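Local coordinates for protein kunitz-type conkunitzin-S1 (Conus striatus, PDB 6Q6C) that blocks voltage-activated potassium channels of the Shaker family with nanomolar potency, acting as a Kunitz-type cone-snail neurotoxin, at residues Asp12-Lys18 with Tyr37-Asn43; Arg22-Asn26 with Cys53-Leu58. The protein carries 1 engineered substitution. All coordinates share one frame; numbering follows the deposited sequence. Where two conformers were deposited one is given.

Contact 1: Asp12-Lys18 with Tyr37-Asn43; sequences DSGSGTK and YTGQGGN. With NO3 (nitrate ion), chain E; PO4 (phosphate ion), chain C.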
loop_
_atom_site.group_PDB
_atom_site.type_symbol
_atom_site.label_atom_id
_atom_site.label_comp_id
_atom_site.label_asym_id
_atom_site.label_seq_id
_atom_site.Cartn_x
_atom_site.Cartn_y
_atom_site.Cartn_z
ATOM N N ASP A 12 -6.443 1.735 1.211
ATOM C CA ASP A 12 -7.440 2.733 0.768
ATOM C C ASP A 12 -7.612 2.621 -0.737
ATOM O O ASP A 12 -6.701 2.956 -1.471
ATOM C CB ASP A 12 -7.004 4.129 1.197
ATOM C CG ASP A 12 -7.944 5.251 0.895
ATOM O OD1 ASP A 12 -8.869 5.073 0.129
ATOM O OD2 ASP A 12 -7.726 6.341 1.518
ATOM N N SER A 13 -8.750 2.126 -1.188
ATOM C CA SER A 13 -8.979 1.937 -2.645
ATOM C C SER A 13 -9.173 3.275 -3.352
ATOM O O SER A 13 -9.144 3.267 -4.599
ATOM C CB SER A 13 -10.153 1.032 -2.893
ATOM O OG SER A 13 -11.332 1.588 -2.370
ATOM N N GLY A 14 -9.406 4.380 -2.620
ATOM C CA GLY A 14 -9.486 5.659 -3.340
ATOM C C GLY A 14 -10.887 6.013 -3.798
ATOM O O GLY A 14 -11.881 5.405 -3.393
ATOM N N SER A 15 -10.951 7.036 -4.647
ATOM C CA SER A 15 -12.188 7.760 -5.003
ATOM C C SER A 15 -12.486 7.715 -6.507
ATOM O O SER A 15 -13.368 8.466 -6.972
ATOM C CB SER A 15 -12.057 9.202 -4.542
ATOM O OG SER A 15 -10.915 9.820 -5.176
ATOM N N GLY A 16 -11.770 6.878 -7.258
ATOM C CA GLY A 16 -11.908 6.799 -8.706
ATOM C C GLY A 16 -12.684 5.575 -9.169
ATOM O O GLY A 16 -13.423 4.878 -8.361
ATOM N N THR A 17 -12.566 5.245 -10.450
ATOM C CA THR A 17 -13.272 4.044 -10.989
ATOM C C THR A 17 -12.330 3.112 -11.756
ATOM O O THR A 17 -12.797 2.169 -12.417
ATOM C CB THR A 17 -14.484 4.478 -11.826
ATOM O OG1 THR A 17 -13.939 5.205 -12.925
ATOM C CG2 THR A 17 -15.503 5.286 -11.078
ATOM N N LYS A 18 -11.041 3.388 -11.729
ATOM C CA LYS A 18 -10.092 2.430 -12.316
ATOM C C LYS A 18 -10.017 1.163 -11.473
ATOM O O LYS A 18 -10.548 1.145 -10.407
ATOM C CB LYS A 18 -8.730 3.060 -12.561
ATOM C CG LYS A 18 -8.798 4.272 -13.400
ATOM C CD LYS A 18 -7.467 5.038 -13.390
ATOM C CE LYS A 18 -7.296 6.121 -14.418
ATOM N NZ LYS A 18 -6.024 6.867 -14.222
ATOM N N TYR A 37 -6.808 -0.701 -6.365
ATOM C CA TYR A 37 -6.830 0.758 -6.231
ATOM C C TYR A 37 -7.551 1.371 -7.419
ATOM O O TYR A 37 -7.379 0.865 -8.571
ATOM C CB TYR A 37 -5.382 1.225 -6.159
ATOM C CG TYR A 37 -5.178 2.725 -6.019
ATOM C CD1 TYR A 37 -5.774 3.419 -4.976
ATOM C CD2 TYR A 37 -4.457 3.475 -6.947
ATOM C CE1 TYR A 37 -5.632 4.787 -4.848
ATOM C CE2 TYR A 37 -4.266 4.850 -6.800
ATOM C CZ TYR A 37 -4.878 5.527 -5.764
ATOM O OH TYR A 37 -4.719 6.877 -5.618
ATOM N N THR A 38 -8.317 2.405 -7.126
ATOM C CA THR A 38 -9.132 3.059 -8.167
ATOM C C THR A 38 -8.427 4.169 -8.894
ATOM O O THR A 38 -9.065 4.792 -9.785
ATOM C CB THR A 38 -10.444 3.560 -7.595
ATOM O OG1 THR A 38 -10.099 4.619 -6.680
ATOM C CG2 THR A 38 -11.280 2.473 -6.970
ATOM N N GLY A 39 -7.157 4.417 -8.580
ATOM C CA GLY A 39 -6.335 5.346 -9.391
ATOM C C GLY A 39 -6.242 6.762 -8.880
ATOM O O GLY A 39 -5.395 7.500 -9.414
ATOM N N GLN A 40 -7.037 7.173 -7.925
ATOM C CA GLN A 40 -6.895 8.520 -7.320
ATOM C C GLN A 40 -7.416 8.462 -5.889
ATOM O O GLN A 40 -8.168 7.541 -5.548
ATOM C CB GLN A 40 -7.626 9.524 -8.235
ATOM C CG GLN A 40 -9.133 9.346 -8.061
ATOM C CD GLN A 40 -9.976 10.316 -8.843
ATOM O OE1 GLN A 40 -10.743 11.087 -8.282
ATOM N NE2 GLN A 40 -9.860 10.232 -10.144
ATOM N N GLY A 41 -7.057 9.449 -5.097
ATOM C CA GLY A 41 -7.640 9.630 -3.765
ATOM C C GLY A 41 -7.230 8.573 -2.774
ATOM O O GLY A 41 -7.915 8.370 -1.713
ATOM N N GLY A 42 -6.076 7.995 -2.965
ATOM C CA GLY A 42 -5.687 7.039 -1.914
ATOM C C GLY A 42 -4.985 7.662 -0.714
ATOM O O GLY A 42 -5.192 8.806 -0.298
ATOM N N ASN A 43 -4.118 6.853 -0.132
ATOM C CA ASN A 43 -3.131 7.333 0.847
ATOM C C ASN A 43 -1.760 6.793 0.480
ATOM O O ASN A 43 -1.610 6.160 -0.541
ATOM C CB ASN A 43 -3.631 7.046 2.231
ATOM C CG ASN A 43 -3.594 5.582 2.615
ATOM O OD1 ASN A 43 -2.783 4.798 2.101
ATOM N ND2 ASN A 43 -4.484 5.225 3.546
HETATM N N NO3 E . -1.588 7.120 -6.718
HETATM O O1 NO3 E . -2.896 8.011 -6.886
HETATM O O2 NO3 E . -1.045 6.055 -8.037
HETATM O O3 NO3 E . -1.272 6.303 -5.414
HETATM P P PO4 C . -2.471 5.717 -13.359
HETATM O O1 PO4 C . -3.927 5.304 -13.145
HETATM O O2 PO4 C . -1.750 5.603 -12.014
HETATM O O3 PO4 C . -2.385 7.037 -14.052
HETATM O O4 PO4 C . -1.771 4.666 -14.248
HETATM O O HOH W 1 -4.198 4.137 -1.344
HETATM O O HOH W 2 -3.603 2.436 0.777
HETATM O O HOH W 3 -6.828 8.621 -12.138
#
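Ser13 O is gripped twice by Thr38, at 2.8 Å by Thr38 N and at 2.7 Å by Thr38 OG1. In the Kunitz fold these two loops lie side by side at one end of the molecule, where BPTI joins them with a third disulfide; neither loop here has a cysteine, and hydrogen bonds make the connection. The amide donor lies in the carbonyl plane of Ser13, whereas the hydroxyl comes from a position tilted somewhat out of it. Having given its proton, Thr38 OG1 accepts from Gly16 N at 2.9 Å. This relay depends on the threonine torsion (chi1 67°), which holds OG1 between its own backbone N and carbonyl carbon.

To one side, Ser15 N reaches Gln40 O in a nearly straight bond of 3.0 Å (163°). The same oxygen lies 3.2 Å from Gly14 CA, a CH...O approach made possible by the bare alpha carbon of the glycine. To the other side, Lys18 N donates to Thr38 O along a more bent path, and Thr38 CA turns its hydrogen toward Lys18 O. An Asx turn shapes the start of the first loop: Gly14 N donates to Asp12 OD1, on the anti side but well out of the carboxylate plane.

Beyond the direct bonds, one water joins Asp12 O to Asn43 N and another joins Asp12 N to Asn43 OD1. In the Asn43 side chain, ND2 donates to Pro10 O and OD1 also accepts from Asn45 N. Tyr37 OH receives a weak bond from Gly42 N. The extended Lys18 chain carries NZ past Gly39 to a water shared with Gly39 O, and to a phosphate, probably from the crystallisation liquor, also bound by Arg48, with Lys18 NZ 2.8 Å from phosphate O1.

Contact 2: Arg22-Asn26 with Cys53-Leu58; sequences RIYYN and CQDTCL. Engineered in segment 53-58: Asp55 (natural residue Arg).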
loop_
_atom_site.group_PDB
_atom_site.type_symbol
_atom_site.label_atom_id
_atom_site.label_comp_id
_atom_site.label_asym_id
_atom_site.label_seq_id
_atom_site.Cartn_x
_atom_site.Cartn_y
_atom_site.Cartn_z
ATOM N N ARG A 22 -2.144 -2.793 -6.800
ATOM C CA ARG A 22 -1.184 -2.132 -5.930
ATOM C C ARG A 22 -0.862 -3.074 -4.764
ATOM O O ARG A 22 -1.491 -4.089 -4.547
ATOM C CB ARG A 22 -1.735 -0.805 -5.421
ATOM C CG ARG A 22 -1.879 0.241 -6.505
ATOM C CD ARG A 22 -0.583 0.795 -7.096
ATOM N NE ARG A 22 -0.825 1.879 -8.091
ATOM C CZ ARG A 22 -1.142 1.755 -9.319
ATOM N NH1 ARG A 22 -1.144 0.530 -9.938
ATOM N NH2 ARG A 22 -1.458 2.936 -9.870
ATOM N N ILE A 23 0.088 -2.647 -3.988
ATOM C CA ILE A 23 0.619 -3.346 -2.794
ATOM C C ILE A 23 0.522 -2.404 -1.595
ATOM O O ILE A 23 0.805 -1.202 -1.758
ATOM C CB ILE A 23 2.081 -3.765 -3.070
ATOM C CG1 ILE A 23 2.257 -4.610 -4.338
ATOM C CG2 ILE A 23 2.619 -4.478 -1.842
ATOM C CD1 ILE A 23 1.544 -5.896 -4.314
ATOM N N TYR A 24 0.116 -2.939 -0.453
ATOM C CA TYR A 24 0.069 -2.161 0.774
ATOM C C TYR A 24 0.832 -2.951 1.846
ATOM O O TYR A 24 0.882 -4.163 1.802
ATOM C CB TYR A 24 -1.352 -1.807 1.191
ATOM C CG TYR A 24 -2.120 -2.930 1.854
ATOM C CD1 TYR A 24 -2.612 -3.965 1.116
ATOM C CD2 TYR A 24 -2.285 -2.976 3.231
ATOM C CE1 TYR A 24 -3.323 -4.996 1.685
ATOM C CE2 TYR A 24 -2.929 -4.048 3.834
ATOM C CZ TYR A 24 -3.393 -5.103 3.051
ATOM O OH TYR A 24 -4.005 -6.154 3.716
ATOM N N TYR A 25 1.355 -2.208 2.814
ATOM C CA TYR A 25 1.969 -2.828 3.993
ATOM C C TYR A 25 0.894 -3.114 5.028
ATOM O O TYR A 25 0.222 -2.193 5.483
ATOM C CB TYR A 25 3.111 -2.005 4.575
ATOM C CG TYR A 25 3.784 -2.702 5.733
ATOM C CD1 TYR A 25 4.564 -3.814 5.518
ATOM C CD2 TYR A 25 3.673 -2.225 7.020
ATOM C CE1 TYR A 25 5.193 -4.473 6.577
ATOM C CE2 TYR A 25 4.317 -2.848 8.083
ATOM C CZ TYR A 25 5.130 -3.936 7.855
ATOM O OH TYR A 25 5.732 -4.605 8.901
ATOM N N ASN A 26 0.767 -4.365 5.406
ATOM C CA ASN A 26 -0.149 -4.803 6.473
ATOM C C ASN A 26 0.688 -4.947 7.744
ATOM O O ASN A 26 1.379 -5.924 7.922
ATOM C CB ASN A 26 -0.875 -6.084 6.088
ATOM C CG ASN A 26 -1.972 -6.496 7.040
ATOM O OD1 ASN A 26 -1.717 -6.571 8.263
ATOM N ND2 ASN A 26 -3.131 -6.851 6.512
ATOM N N CYS A 53 7.476 -1.662 -1.410
ATOM C CA CYS A 53 6.772 -1.761 -0.138
ATOM C C CYS A 53 7.675 -2.440 0.887
ATOM O O CYS A 53 7.808 -1.903 1.980
ATOM C CB CYS A 53 5.486 -2.546 -0.347
ATOM S SG CYS A 53 4.488 -2.784 1.145
ATOM N N GLN A 54 8.389 -3.500 0.514
ATOM C CA GLN A 54 9.284 -4.208 1.474
ATOM C C GLN A 54 10.440 -3.289 1.872
ATOM O O GLN A 54 10.778 -3.188 3.080
ATOM C CB GLN A 54 9.804 -5.502 0.866
ATOM C CG GLN A 54 8.713 -6.539 0.803
ATOM C CD GLN A 54 9.157 -7.924 0.378
ATOM O OE1 GLN A 54 8.499 -8.933 0.719
ATOM N NE2 GLN A 54 10.206 -7.989 -0.405
ATOM N N ASP A 55 11.015 -2.582 0.910
ATOM C CA ASP A 55 12.190 -1.709 1.181
ATOM C C ASP A 55 11.760 -0.576 2.111
ATOM O O ASP A 55 12.515 -0.132 2.960
ATOM C CB ASP A 55 12.695 -1.217 -0.159
ATOM C CG ASP A 55 14.051 -0.542 -0.137
ATOM O OD1 ASP A 55 14.989 -1.071 0.471
ATOM O OD2 ASP A 55 14.153 0.477 -0.787
ATOM N N THR A 56 10.553 -0.055 1.926
ATOM C CA THR A 56 10.053 1.116 2.686
ATOM C C THR A 56 9.565 0.721 4.076
ATOM O O THR A 56 9.808 1.487 5.043
ATOM C CB THR A 56 8.941 1.828 1.920
ATOM O OG1 THR A 56 9.439 2.223 0.658
ATOM C CG2 THR A 56 8.387 3.018 2.654
ATOM N N CYS A 57 8.862 -0.386 4.204
ATOM C CA CYS A 57 8.074 -0.706 5.402
ATOM C C CYS A 57 8.570 -1.939 6.161
ATOM O O CYS A 57 8.389 -1.952 7.324
ATOM C CB CYS A 57 6.597 -0.899 5.085
ATOM S SG CYS A 57 5.810 0.630 4.534
ATOM N N LEU A 58 9.123 -2.952 5.510
ATOM C CA LEU A 58 9.423 -4.212 6.200
ATOM C C LEU A 58 10.864 -4.151 6.694
ATOM O O LEU A 58 11.116 -4.518 7.814
ATOM C CB LEU A 58 9.196 -5.349 5.221
ATOM C CG LEU A 58 9.306 -6.738 5.803
ATOM C CD1 LEU A 58 8.454 -6.928 7.072
ATOM C CD2 LEU A 58 8.949 -7.748 4.728
#
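The Tyr25 ring lies with one face against Cys57, whose CB sits 3.7 Å from the ring centroid and 22° off the normal, a CH-pi contact. CB is displaced from the ring centre toward the root of the side chain, so its closest ring atom is Tyr25 CG, at 3.4 Å. Cys57 SG comes in obliquely from the same residue as a sulfur-aromatic contact, 4.8 Å from the centroid. Two other groups meet the ring at its edge, near its plane: Cys53 SG by the CB end, and Leu58 CD1 by the hydroxyl end, 4.0 Å from Tyr25 OH. Cys53 was modelled in two conformers, so its contacts, described for one of them, are less certain. The leucine side chain crosses that of the tyrosine at about a right angle. With CG anti to the backbone N (chi1 -176°), Tyr25 extends its ring beside 53-58, where a wider pi-type turn spans 54-58.

This is the packing of the C-terminal helix on the first strand of the hairpin in the Kunitz fold. The short axes run nearly parallel, 8.8 Å apart at their closest. Both cysteines facing the strand are half-cystines: Cys57 is bonded to Cys7, and Cys53 to Cys32 on the partner strand. No hydrogen bond crosses between the segments. Tyr25 N, which passes close to Cys53 SG, donates instead to Asn45 OD1.

Further toward the start of the strand, the Ile23 CG2 branch rests on Cys53 CB at 3.8 Å, an apolar contact beside the disulfide. Ile23 also packs on Cys32, while Phe47 touches Cys53.

In the fold
From the N terminus, the chain passes Cys7 and enters loop 12-18, then forms the hairpin of strands 20-26 and 31-37, runs through 37-43 and reaches helix 50-58 near its C terminus. Contact 1 closes the hairpin's open end, joining the loop that leads into it to the loop that leaves it. Contact 2 starts inside that closure, on 22-26, and reaches beyond it to the helix, so the two cross rather than nest. The centres of contact 1 and contact 2 are about 17 Å apart, on opposite sides of the chain's centre. Even so, they meet at the strands, where Tyr37 CB packs on Arg22 CG at 3.7 Å. The two disulfides at contact 2 tie the helix to the N-terminal region and to the hairpin.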